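Local coordinates for protein U4/U6 snRNA-associated-splicing factor PRP24 (PDB 4N0T) that binds U6 snRNA as a recycling factor of the spliceosome, annealing it to U4 snRNA, at residues A[256-259]-A[260-263]; A[169-172]-A[173-177]; A[293-296]-A[297-300]; A[90-93]-A[94-98]. One frame throughout, in Å; residues are numbered along the deposited sequence.

Overall arrangement
Interactions 1 and 2 lie on the RNA side by side, their centres about 13 Å apart, and they touch: Lys257 CG packs on Thr174 CG2 at 3.7 Å. Interaction 4 hydrogen-bonds U17 and A18 of chain B and touches C19, whose base is read by interaction 2, although the nearest atoms of 90-98 and 169-177 are about 8 Å apart. Interaction 3 stays about 8 Å from the nucleic acid at its nearest atom. It belongs to the occluded RRM and meets interaction 4 of the second RRM, where Ser294 OG lies 3.4 Å from Pro94 CB. Interactions 2 and 3, with centres about 29 Å apart, are on opposite sides of the chain's centre.

Interaction 1: A[256-259]-A[260-263]; sequences DKKP and FLER. With nucleotides of chain B.
Asp256 rests its carboxylate obliquely against the Phe260 ring, CG lying 3.6 Å from Phe260 CE1 with the two planes 35° apart, and meanwhile reads two bases of the RNA. Its OD1 accepts N1 of G26 of chain B at 2.9 Å in an almost straight bond (174°), with a weak second bond from N2 of that guanine. OD2 takes a weak bond from N6 of A13 of chain B, while Asp256 N donates to N1 of the same adenine at 3.0 Å. Lys257 adds a further bond to the guanine: its backbone N donates to G26 O6 at 2.8 Å. Lys257 is also the N-cap of helix 258-270, which follows the last strand of the third RRM; its carbonyl accepts a hydrogen bond from Leu261 N. Lys258, in the first turn, brings NZ to 2.8 Å from A13 O2', and its NZ also pairs with an RNA phosphate. Pro259 places CB 3.3 Å from O4 of U28 of chain B, and its carbonyl accepts Arg263 N. With CG anti to the backbone N (chi1 172°), Phe260 spreads its ring against the guanine, G26 N1 standing 3.4 Å above the ring centre. A serine here would probably leave that face of the guanine without the ring that lies against it. The Arg263 guanidinium forms salt bridges with Asp319 and an RNA phosphate.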
# COMPACT_ATOMS: atom_id res chain seq x y z
N ASP A 256 17.37 -10.41 0.07
CA ASP A 256 16.12 -10.20 0.79
C ASP A 256 15.32 -9.10 0.11
O ASP A 256 15.87 -8.28 -0.62
CB ASP A 256 16.41 -9.81 2.25
CG ASP A 256 17.06 -10.93 3.03
OD1 ASP A 256 16.54 -12.07 2.99
OD2 ASP A 256 18.10 -10.67 3.66
N LYS A 257 14.02 -9.08 0.36
CA LYS A 257 13.14 -8.05 -0.19
C LYS A 257 12.97 -6.88 0.78
O LYS A 257 13.21 -7.01 1.99
CB LYS A 257 11.79 -8.66 -0.55
CG LYS A 257 11.92 -9.79 -1.60
CD LYS A 257 10.89 -10.91 -1.43
CE LYS A 257 11.37 -11.94 -0.43
NZ LYS A 257 10.69 -13.25 -0.57
N LYS A 258 12.56 -5.73 0.24
CA LYS A 258 12.47 -4.50 1.02
C LYS A 258 11.60 -4.58 2.28
O LYS A 258 12.04 -4.12 3.33
CB LYS A 258 12.05 -3.30 0.15
CG LYS A 258 13.14 -2.82 -0.79
CD LYS A 258 14.42 -2.45 -0.03
CE LYS A 258 15.48 -1.85 -0.96
NZ LYS A 258 16.82 -1.76 -0.31
N PRO A 259 10.37 -5.13 2.18
CA PRO A 259 9.55 -5.13 3.41
C PRO A 259 10.16 -5.91 4.57
O PRO A 259 10.02 -5.47 5.72
CB PRO A 259 8.24 -5.79 2.95
CG PRO A 259 8.18 -5.49 1.48
CD PRO A 259 9.61 -5.59 1.01
N PHE A 260 10.84 -7.01 4.28
CA PHE A 260 11.60 -7.75 5.27
C PHE A 260 12.70 -6.87 5.86
O PHE A 260 12.84 -6.77 7.09
CB PHE A 260 12.17 -9.01 4.59
CG PHE A 260 13.14 -9.79 5.44
CD1 PHE A 260 14.50 -9.51 5.38
CD2 PHE A 260 12.70 -10.84 6.23
CE1 PHE A 260 15.41 -10.25 6.13
CE2 PHE A 260 13.60 -11.58 6.98
CZ PHE A 260 14.96 -11.29 6.92
N LEU A 261 13.49 -6.22 5.01
CA LEU A 261 14.61 -5.40 5.48
C LEU A 261 14.13 -4.21 6.29
O LEU A 261 14.69 -3.88 7.33
CB LEU A 261 15.46 -4.90 4.30
CG LEU A 261 16.16 -6.02 3.55
CD1 LEU A 261 16.75 -5.48 2.25
CD2 LEU A 261 17.27 -6.62 4.42
N GLU A 262 13.06 -3.58 5.81
CA GLU A 262 12.50 -2.42 6.49
C GLU A 262 11.95 -2.78 7.87
O GLU A 262 12.08 -2.01 8.82
CB GLU A 262 11.42 -1.78 5.62
CG GLU A 262 12.03 -1.00 4.46
CD GLU A 262 11.02 -0.63 3.39
OE1 GLU A 262 9.93 -1.24 3.33
OE2 GLU A 262 11.34 0.27 2.58
N ARG A 263 11.31 -3.94 7.97
CA ARG A 263 10.76 -4.35 9.26
C ARG A 263 11.88 -4.65 10.25
O ARG A 263 11.78 -4.33 11.44
CB ARG A 263 9.85 -5.56 9.13
CG ARG A 263 9.42 -6.15 10.47
CD ARG A 263 8.59 -5.17 11.34
NE ARG A 263 8.07 -5.89 12.51
CZ ARG A 263 7.20 -5.40 13.38
NH1 ARG A 263 6.72 -4.16 13.24
NH2 ARG A 263 6.79 -6.16 14.39
P G B 26 5.79 -14.45 2.39
OP1 G B 26 6.89 -14.57 1.43
OP2 G B 26 4.49 -15.14 2.16
O5' G B 26 6.25 -14.89 3.84
C5' G B 26 6.63 -16.24 4.12
C4' G B 26 7.76 -16.26 5.11
O4' G B 26 8.95 -15.73 4.46
C3' G B 26 7.52 -15.38 6.35
O3' G B 26 8.18 -15.96 7.48
C2' G B 26 8.24 -14.09 5.97
O2' G B 26 8.64 -13.29 7.07
C1' G B 26 9.44 -14.64 5.20
N9 G B 26 10.05 -13.66 4.29
C8 G B 26 9.40 -12.75 3.49
N7 G B 26 10.23 -11.99 2.83
C5 G B 26 11.49 -12.42 3.23
C6 G B 26 12.77 -11.97 2.84
O6 G B 26 13.05 -11.07 2.05
N1 G B 26 13.78 -12.66 3.47
C2 G B 26 13.57 -13.68 4.36
N2 G B 26 14.68 -14.24 4.88
N3 G B 26 12.39 -14.12 4.74
C4 G B 26 11.39 -13.44 4.13
P U B 28 11.18 -13.24 9.41
OP1 U B 28 10.72 -14.11 8.31
OP2 U B 28 12.56 -13.35 9.92
O5' U B 28 10.93 -11.72 8.95
C5' U B 28 11.44 -10.62 9.71
C4' U B 28 10.34 -9.66 10.09
O4' U B 28 9.86 -8.97 8.90
C3' U B 28 9.11 -10.30 10.72
O3' U B 28 8.56 -9.40 11.68
C2' U B 28 8.15 -10.41 9.55
O2' U B 28 6.79 -10.54 9.92
C1' U B 28 8.45 -9.11 8.82
N1 U B 28 8.06 -9.07 7.40
C2 U B 28 7.18 -8.06 7.01
O2 U B 28 6.72 -7.23 7.80
N3 U B 28 6.85 -8.05 5.68
C4 U B 28 7.31 -8.94 4.72
O4 U B 28 6.93 -8.81 3.56
C5 U B 28 8.23 -9.94 5.20
C6 U B 28 8.57 -9.98 6.49
P A B 13 24.13 1.11 -0.33
OP1 A B 13 23.69 2.22 -1.22
OP2 A B 13 23.61 0.94 1.05
O5' A B 13 23.88 -0.22 -1.15
C5' A B 13 23.56 -1.43 -0.49
C4' A B 13 22.24 -1.96 -0.99
O4' A B 13 22.10 -3.35 -0.61
C3' A B 13 21.00 -1.25 -0.45
O3' A B 13 20.00 -1.29 -1.46
C2' A B 13 20.58 -2.17 0.69
O2' A B 13 19.23 -2.04 1.07
C1' A B 13 20.86 -3.52 0.05
N9 A B 13 20.97 -4.67 0.94
C8 A B 13 21.76 -4.86 2.05
N7 A B 13 21.64 -6.05 2.56
C5 A B 13 20.73 -6.69 1.73
C6 A B 13 20.18 -7.98 1.75
N6 A B 13 20.49 -8.91 2.66
N1 A B 13 19.31 -8.29 0.76
C2 A B 13 19.00 -7.38 -0.15
N3 A B 13 19.45 -6.13 -0.26
C4 A B 13 20.32 -5.85 0.72

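Interaction 2: A[169-172]-A[173-177]; sequences RTDS and ATLEG. With nucleotides of chain B.
Leu175 CD1 sits against the joined ends of Arg169 and Asp171, 3.5 Å from Arg169 NE, the two side chains crossing at about a right angle. The same methyl carbon approaches Asp171 OD1, so the leucine backs the ion pair with hydrocarbon. Within that pair the guanidinium grips the carboxylate side-on: Arg169 NE donates to Asp171 OD1 at 2.8 Å, and Arg169 NH2 donates to Asp171 OD2 at 3.0 Å, nearly straight at 174°. The bend at chi3 (58°) turns the guanidinium so that C5 of C19 of chain B lies over one of its faces, 3.4 Å above the plane. Arg169 NH1 then donates to OP1 of A20 of chain B at 2.8 Å and also to C19 OP2. Beside it Thr170 reads the cytosine, its backbone N donating to C19 N3 and its OG1 accepting C19 N4. A methionine in place of Arg169 would probably leave Asp171 without its charged mate and both phosphates without this donor.

Further out, a type I turn from Arg169 to Ser172 sets these groups just ahead of the short helix 172-175, with Asp171 at the N-cap position. Ser172 O accepts Glu176 N at 2.9 Å, and a Schellman motif at Gly177 ends the helix. Glu176 in turn pairs with Arg178. Because Asp171 holds NE and NH2 in the guanidinium plane, NH1 is left to face the phosphates of C19 and A20, and the carboxylate probably helps to orient the charge toward them.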
# COMPACT_ATOMS: atom_id res chain seq x y z
N ARG A 169 6.15 -6.60 -11.87
CA ARG A 169 6.79 -5.50 -11.13
C ARG A 169 8.25 -5.38 -11.53
O ARG A 169 8.86 -6.36 -11.93
CB ARG A 169 6.74 -5.77 -9.62
CG ARG A 169 5.35 -5.72 -8.97
CD ARG A 169 5.42 -6.23 -7.52
NE ARG A 169 6.37 -5.44 -6.72
CZ ARG A 169 6.01 -4.49 -5.86
NH1 ARG A 169 4.73 -4.19 -5.65
NH2 ARG A 169 6.95 -3.82 -5.20
N THR A 170 8.81 -4.18 -11.40
CA THR A 170 10.19 -3.98 -11.84
C THR A 170 11.17 -4.71 -10.92
O THR A 170 12.32 -4.97 -11.31
CB THR A 170 10.55 -2.48 -11.96
OG1 THR A 170 10.54 -1.87 -10.66
CG2 THR A 170 9.57 -1.76 -12.89
N ASP A 171 10.72 -5.04 -9.71
CA ASP A 171 11.54 -5.77 -8.75
C ASP A 171 11.18 -7.26 -8.69
O ASP A 171 11.49 -7.94 -7.70
CB ASP A 171 11.42 -5.14 -7.34
CG ASP A 171 9.98 -5.13 -6.82
OD1 ASP A 171 9.09 -5.63 -7.54
OD2 ASP A 171 9.75 -4.65 -5.68
N SER A 172 10.55 -7.77 -9.74
CA SER A 172 9.99 -9.12 -9.68
C SER A 172 11.06 -10.21 -9.52
O SER A 172 10.79 -11.26 -8.94
CB SER A 172 9.15 -9.42 -10.91
OG SER A 172 9.92 -9.25 -12.08
N ALA A 173 12.26 -9.94 -10.03
CA ALA A 173 13.32 -10.96 -9.96
C ALA A 173 13.63 -11.32 -8.51
O ALA A 173 13.83 -12.49 -8.16
CB ALA A 173 14.57 -10.50 -10.71
N THR A 174 13.65 -10.31 -7.63
CA THR A 174 13.89 -10.56 -6.22
C THR A 174 12.74 -11.33 -5.58
O THR A 174 12.95 -12.26 -4.80
CB THR A 174 14.13 -9.24 -5.45
OG1 THR A 174 15.08 -8.44 -6.17
CG2 THR A 174 14.66 -9.52 -4.07
N LEU A 175 11.50 -10.93 -5.91
CA LEU A 175 10.32 -11.62 -5.40
C LEU A 175 10.32 -13.09 -5.82
O LEU A 175 9.87 -13.95 -5.08
CB LEU A 175 9.05 -10.89 -5.90
CG LEU A 175 8.91 -9.45 -5.39
CD1 LEU A 175 7.89 -8.60 -6.20
CD2 LEU A 175 8.54 -9.45 -3.92
N GLU A 176 10.86 -13.37 -7.00
CA GLU A 176 10.81 -14.71 -7.58
C GLU A 176 12.00 -15.59 -7.17
O GLU A 176 12.07 -16.75 -7.58
CB GLU A 176 10.75 -14.63 -9.11
CG GLU A 176 9.37 -14.22 -9.64
CD GLU A 176 9.42 -13.75 -11.09
OE1 GLU A 176 10.37 -14.12 -11.81
OE2 GLU A 176 8.50 -13.02 -11.51
N GLY A 177 12.92 -15.03 -6.40
CA GLY A 177 14.06 -15.79 -5.90
C GLY A 177 15.14 -15.96 -6.94
O GLY A 177 15.88 -16.94 -6.90
P C B 19 2.87 -1.06 -4.78
OP1 C B 19 1.70 -1.37 -3.93
OP2 C B 19 4.23 -1.53 -4.38
O5' C B 19 2.68 -1.61 -6.26
C5' C B 19 1.46 -1.37 -6.96
C4' C B 19 1.59 -1.78 -8.40
O4' C B 19 2.59 -0.96 -9.06
C3' C B 19 2.11 -3.20 -8.60
O3' C B 19 1.10 -4.16 -8.44
C2' C B 19 2.71 -3.13 -9.99
O2' C B 19 1.67 -3.12 -10.96
C1' C B 19 3.34 -1.74 -9.95
N1 C B 19 4.74 -1.79 -9.45
C2 C B 19 5.73 -2.14 -10.37
O2 C B 19 5.38 -2.41 -11.54
N3 C B 19 7.02 -2.20 -9.96
C4 C B 19 7.33 -1.91 -8.69
N4 C B 19 8.63 -1.98 -8.32
C5 C B 19 6.35 -1.54 -7.72
C6 C B 19 5.07 -1.50 -8.15
P A B 20 1.41 -5.51 -7.64
OP1 A B 20 2.25 -5.22 -6.45
OP2 A B 20 1.90 -6.51 -8.63
O5' A B 20 -0.04 -5.98 -7.17
C5' A B 20 -0.74 -5.31 -6.12
C4' A B 20 -2.17 -5.78 -6.04
O4' A B 20 -2.90 -5.20 -7.16
C3' A B 20 -2.36 -7.30 -6.13
O3' A B 20 -3.49 -7.68 -5.35
C2' A B 20 -2.70 -7.50 -7.61
O2' A B 20 -3.45 -8.67 -7.88
C1' A B 20 -3.49 -6.23 -7.92
N9 A B 20 -3.45 -5.85 -9.33
C8 A B 20 -2.34 -5.58 -10.09
N7 A B 20 -2.62 -5.32 -11.35
C5 A B 20 -4.01 -5.42 -11.41
C6 A B 20 -4.93 -5.26 -12.47
N6 A B 20 -4.55 -4.94 -13.71
N1 A B 20 -6.24 -5.43 -12.18
C2 A B 20 -6.60 -5.77 -10.94
N3 A B 20 -5.82 -5.96 -9.87
C4 A B 20 -4.53 -5.75 -10.18
P A B 15 19.85 1.51 -7.69
OP1 A B 15 20.36 2.52 -8.65
OP2 A B 15 19.00 1.92 -6.56
O5' A B 15 19.05 0.41 -8.51
C5' A B 15 19.60 -0.18 -9.68
C4' A B 15 18.91 -1.47 -10.01
O4' A B 15 19.01 -2.39 -8.88
C3' A B 15 17.41 -1.38 -10.26
O3' A B 15 17.11 -0.89 -11.55
C2' A B 15 16.96 -2.81 -10.01
O2' A B 15 17.33 -3.64 -11.11
C1' A B 15 17.83 -3.18 -8.81
N9 A B 15 17.14 -2.86 -7.56
C8 A B 15 17.25 -1.73 -6.79
N7 A B 15 16.48 -1.75 -5.72
C5 A B 15 15.81 -2.96 -5.81
C6 A B 15 14.85 -3.55 -4.98
N6 A B 15 14.38 -2.98 -3.87
N1 A B 15 14.39 -4.77 -5.33
C2 A B 15 14.88 -5.33 -6.45
N3 A B 15 15.78 -4.87 -7.33
C4 A B 15 16.21 -3.66 -6.93
O HOH W 1 13.56 -7.40 -11.24
O HOH W 2 9.71 -11.54 -13.63

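Interaction 3: A[293-296]-A[297-300]; sequences PSLI and CQFL
Gln298 runs obliquely across Leu295, one turn earlier in the same helix. Its CB lies 3.5 Å from Ser294 O and close to Leu295 O as well, over the carbonyls of the preceding turn. With CG anti to the backbone N (chi1 173°) and the chain extended beyond it, CG and CD carry the amide outward beside the leucine. At the tip, NE2 lies 3.8 Å from Leu295 CD1 and donates to a water at 2.9 Å from NE2; that water donates to Leu295 O, which also accepts Phe299 N, and so bridges side chain and backbone. OE1, the other branch, has a weak hydrogen bond to Ser95 OG of the second RRM. The helix is 293-302, the first of the occluded RRM, which follows strand 281-285 and packs on strands 311-317 and 322-327 of the domain's antiparallel sheet. Its regularity rests on four i to i+4 bonds, such as Cys297 N to Pro293 O at 2.8 Å. On the buried side Ile296 CG2 meets Leu300 CD1 at 4.2 Å, and both side chains reach Ile325 of strand 322-327. Phe299 has Ile296 O at its ring edge and stacks edge-to-face (T-shaped) with Phe345.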
# COMPACT_ATOMS: atom_id res chain seq x y z
N PRO A 293 3.48 6.70 5.85
CA PRO A 293 4.39 7.73 6.37
C PRO A 293 4.23 9.05 5.63
O PRO A 293 4.31 10.11 6.27
CB PRO A 293 5.77 7.13 6.09
CG PRO A 293 5.54 5.67 6.25
CD PRO A 293 4.17 5.41 5.65
N SER A 294 3.99 9.00 4.31
CA SER A 294 3.82 10.24 3.55
C SER A 294 2.60 11.03 4.01
O SER A 294 2.64 12.25 4.06
CB SER A 294 3.71 9.97 2.05
OG SER A 294 4.92 9.40 1.58
N LEU A 295 1.52 10.33 4.33
CA LEU A 295 0.32 11.00 4.80
C LEU A 295 0.57 11.64 6.18
O LEU A 295 0.13 12.77 6.45
CB LEU A 295 -0.84 10.00 4.87
CG LEU A 295 -2.21 10.61 5.10
CD1 LEU A 295 -2.56 11.52 3.93
CD2 LEU A 295 -3.27 9.53 5.26
N ILE A 296 1.30 10.94 7.03
CA ILE A 296 1.64 11.46 8.35
C ILE A 296 2.55 12.68 8.24
O ILE A 296 2.37 13.67 8.94
CB ILE A 296 2.33 10.38 9.21
CG1 ILE A 296 1.34 9.25 9.49
CG2 ILE A 296 2.88 10.99 10.50
CD1 ILE A 296 1.98 8.02 10.14
N CYS A 297 3.52 12.60 7.33
CA CYS A 297 4.44 13.71 7.09
C CYS A 297 3.68 14.96 6.66
O CYS A 297 3.93 16.08 7.14
CB CYS A 297 5.46 13.30 6.02
SG CYS A 297 6.79 14.50 5.76
N GLN A 298 2.73 14.77 5.76
CA GLN A 298 1.91 15.87 5.26
C GLN A 298 1.12 16.52 6.40
O GLN A 298 1.07 17.76 6.51
CB GLN A 298 0.97 15.35 4.17
CG GLN A 298 -0.04 16.36 3.69
CD GLN A 298 -0.96 15.77 2.64
OE1 GLN A 298 -0.65 15.78 1.44
NE2 GLN A 298 -2.10 15.24 3.08
N PHE A 299 0.54 15.69 7.26
CA PHE A 299 -0.16 16.16 8.46
C PHE A 299 0.76 16.97 9.37
O PHE A 299 0.37 18.04 9.85
CB PHE A 299 -0.76 14.97 9.19
CG PHE A 299 -1.12 15.24 10.63
CD1 PHE A 299 -2.25 15.99 10.97
CD2 PHE A 299 -0.35 14.69 11.65
CE1 PHE A 299 -2.58 16.20 12.30
CE2 PHE A 299 -0.69 14.90 12.99
CZ PHE A 299 -1.80 15.66 13.31
N LEU A 300 1.97 16.48 9.62
CA LEU A 300 2.89 17.21 10.50
C LEU A 300 3.29 18.56 9.93
O LEU A 300 3.46 19.54 10.67
CB LEU A 300 4.14 16.38 10.78
CG LEU A 300 3.92 15.09 11.56
CD1 LEU A 300 5.23 14.32 11.70
CD2 LEU A 300 3.33 15.40 12.93
O HOH W 3 -2.16 14.22 5.83

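Interaction 4: A[90-93]-A[94-98]; sequences TNFP and PSYTQ. With nucleotides of chain B.
A local proline-aromatic contact links Phe92 and Pro93 to Tyr96 across a type I beta turn, in the loop that joins strand 86-90 to helix 98-107 of the second RRM. This is the connection between the first strand and first helix of the RRM fold. The turn, from Pro93 to Tyr96, is closed by Tyr96 N donating to Pro93 O at 2.9 Å. The bond is straight at the hydrogen (160°), but the donor stands well above the carbonyl plane, off the lone pairs.

Over one face of the tyrosine ring lies Pro93, whose CD is 4.0 Å from the ring centroid and only 17° off the ring normal, a CH-pi contact shifted toward the rim. The two side chains run alongside each other, pointing the same way. Phe92 joins from a different direction: its CD1 meets Tyr96 CB at 3.7 Å, and its CB lies near Tyr96 CD2. With its chi1 of 41°, Phe92 has CG between backbone N and carbonyl carbon, and the side chain packs on Ile101 of helix 98-107 and Leu156 of strand 154-160. Tyr96 also packs on Ile101, so the aromatic pair ties loop to helix.

Just upstream the same loop meets RNA. Asn91 N donates to the A18 O2' of chain B, and Asn91 ND2 is held by Thr155 O. The uracil of U17 of chain B is gripped through its N3, which donates to Asn91 OD1 at 2.7 Å.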
# COMPACT_ATOMS: atom_id res chain seq x y z
N THR A 90 -3.03 2.64 -9.81
CA THR A 90 -1.81 2.72 -9.02
C THR A 90 -0.94 3.91 -9.42
O THR A 90 -1.22 4.60 -10.41
CB THR A 90 -1.00 1.39 -9.07
OG1 THR A 90 -0.05 1.41 -8.00
CG2 THR A 90 -0.24 1.24 -10.40
N ASN A 91 0.08 4.14 -8.61
CA ASN A 91 1.03 5.23 -8.82
C ASN A 91 0.39 6.62 -8.78
O ASN A 91 0.84 7.55 -9.48
CB ASN A 91 1.82 5.06 -10.12
CG ASN A 91 3.16 5.79 -10.08
OD1 ASN A 91 3.83 5.82 -9.04
ND2 ASN A 91 3.54 6.40 -11.20
N PHE A 92 -0.66 6.77 -7.98
CA PHE A 92 -1.06 8.10 -7.54
C PHE A 92 -0.02 8.57 -6.52
O PHE A 92 0.76 7.77 -6.01
CB PHE A 92 -2.50 8.11 -6.97
CG PHE A 92 -2.84 6.92 -6.10
CD1 PHE A 92 -2.53 6.91 -4.75
CD2 PHE A 92 -3.54 5.83 -6.64
CE1 PHE A 92 -2.90 5.82 -3.93
CE2 PHE A 92 -3.90 4.74 -5.84
CZ PHE A 92 -3.58 4.73 -4.49
N PRO A 93 0.02 9.89 -6.23
CA PRO A 93 1.03 10.37 -5.27
C PRO A 93 0.90 9.70 -3.89
O PRO A 93 -0.20 9.33 -3.50
CB PRO A 93 0.72 11.87 -5.17
CG PRO A 93 0.16 12.21 -6.50
CD PRO A 93 -0.70 11.01 -6.87
N PRO A 94 2.03 9.55 -3.18
CA PRO A 94 2.11 8.84 -1.89
C PRO A 94 1.18 9.36 -0.80
O PRO A 94 0.85 8.62 0.14
CB PRO A 94 3.57 9.08 -1.47
CG PRO A 94 4.30 9.23 -2.73
CD PRO A 94 3.36 9.89 -3.70
N SER A 95 0.78 10.62 -0.92
CA SER A 95 -0.06 11.25 0.09
C SER A 95 -1.51 11.40 -0.39
O SER A 95 -2.33 12.02 0.29
CB SER A 95 0.51 12.62 0.45
OG SER A 95 0.58 13.44 -0.71
N TYR A 96 -1.82 10.85 -1.57
CA TYR A 96 -3.21 10.83 -2.04
C TYR A 96 -4.06 10.03 -1.07
O TYR A 96 -3.64 8.99 -0.55
CB TYR A 96 -3.31 10.23 -3.44
CG TYR A 96 -3.81 11.19 -4.50
CD1 TYR A 96 -3.35 12.50 -4.56
CD2 TYR A 96 -4.74 10.77 -5.45
CE1 TYR A 96 -3.81 13.37 -5.54
CE2 TYR A 96 -5.20 11.63 -6.44
CZ TYR A 96 -4.73 12.93 -6.47
OH TYR A 96 -5.17 13.80 -7.44
N THR A 97 -5.27 10.53 -0.83
CA THR A 97 -6.24 9.87 0.02
C THR A 97 -7.43 9.39 -0.80
O THR A 97 -7.55 9.68 -2.00
CB THR A 97 -6.79 10.84 1.08
OG1 THR A 97 -7.47 11.91 0.41
CG2 THR A 97 -5.67 11.41 1.93
N GLN A 98 -8.32 8.65 -0.15
CA GLN A 98 -9.53 8.18 -0.77
C GLN A 98 -10.31 9.36 -1.35
O GLN A 98 -10.84 9.30 -2.47
CB GLN A 98 -10.37 7.44 0.28
CG GLN A 98 -11.35 6.46 -0.29
CD GLN A 98 -12.28 5.89 0.76
OE1 GLN A 98 -13.49 6.12 0.72
NE2 GLN A 98 -11.72 5.14 1.69
P A B 18 8.21 0.54 -4.65
OP1 A B 18 8.10 -0.13 -3.32
OP2 A B 18 8.82 -0.17 -5.79
O5' A B 18 6.76 0.98 -5.18
C5' A B 18 5.84 1.65 -4.33
C4' A B 18 4.66 2.19 -5.12
O4' A B 18 5.13 3.06 -6.19
C3' A B 18 3.81 1.15 -5.83
O3' A B 18 2.87 0.54 -4.97
C2' A B 18 3.17 1.96 -6.95
O2' A B 18 2.14 2.80 -6.45
C1' A B 18 4.34 2.86 -7.35
N9 A B 18 5.18 2.27 -8.39
C8 A B 18 6.50 1.86 -8.29
N7 A B 18 6.98 1.39 -9.41
C5 A B 18 5.94 1.52 -10.31
C6 A B 18 5.84 1.20 -11.67
N6 A B 18 6.86 0.68 -12.38
N1 A B 18 4.67 1.43 -12.29
C2 A B 18 3.66 1.96 -11.59
N3 A B 18 3.65 2.30 -10.30
C4 A B 18 4.83 2.05 -9.70
P U B 17 13.63 4.11 -7.01
OP1 U B 17 13.08 5.47 -6.76
OP2 U B 17 15.07 3.85 -6.80
O5' U B 17 12.83 3.12 -6.04
C5' U B 17 11.49 2.71 -6.31
C4' U B 17 10.49 3.50 -5.51
O4' U B 17 10.26 4.78 -6.17
C3' U B 17 9.09 2.88 -5.41
O3' U B 17 8.97 1.92 -4.37
C2' U B 17 8.20 4.10 -5.21
O2' U B 17 8.22 4.56 -3.87
C1' U B 17 8.88 5.12 -6.11
N1 U B 17 8.32 5.05 -7.48
C2 U B 17 7.02 5.54 -7.66
O2 U B 17 6.37 6.03 -6.75
N3 U B 17 6.51 5.44 -8.93
C4 U B 17 7.17 4.90 -10.02
O4 U B 17 6.60 4.86 -11.11
C5 U B 17 8.50 4.43 -9.77
C6 U B 17 9.02 4.51 -8.54
P C B 19 2.87 -1.06 -4.78
OP1 C B 19 1.70 -1.37 -3.93
OP2 C B 19 4.23 -1.53 -4.38
O5' C B 19 2.68 -1.61 -6.26
C5' C B 19 1.46 -1.37 -6.96
C4' C B 19 1.59 -1.78 -8.40
O4' C B 19 2.59 -0.96 -9.06
C3' C B 19 2.11 -3.20 -8.60
O3' C B 19 1.10 -4.16 -8.44
C2' C B 19 2.71 -3.13 -9.99
O2' C B 19 1.67 -3.12 -10.96
C1' C B 19 3.34 -1.74 -9.95
N1 C B 19 4.74 -1.79 -9.45
C2 C B 19 5.73 -2.14 -10.37
O2 C B 19 5.38 -2.41 -11.54
N3 C B 19 7.02 -2.20 -9.96
C4 C B 19 7.33 -1.91 -8.69
N4 C B 19 8.63 -1.98 -8.32
C5 C B 19 6.35 -1.54 -7.72
C6 C B 19 5.07 -1.50 -8.15
O HOH W 4 -1.57 7.41 -1.44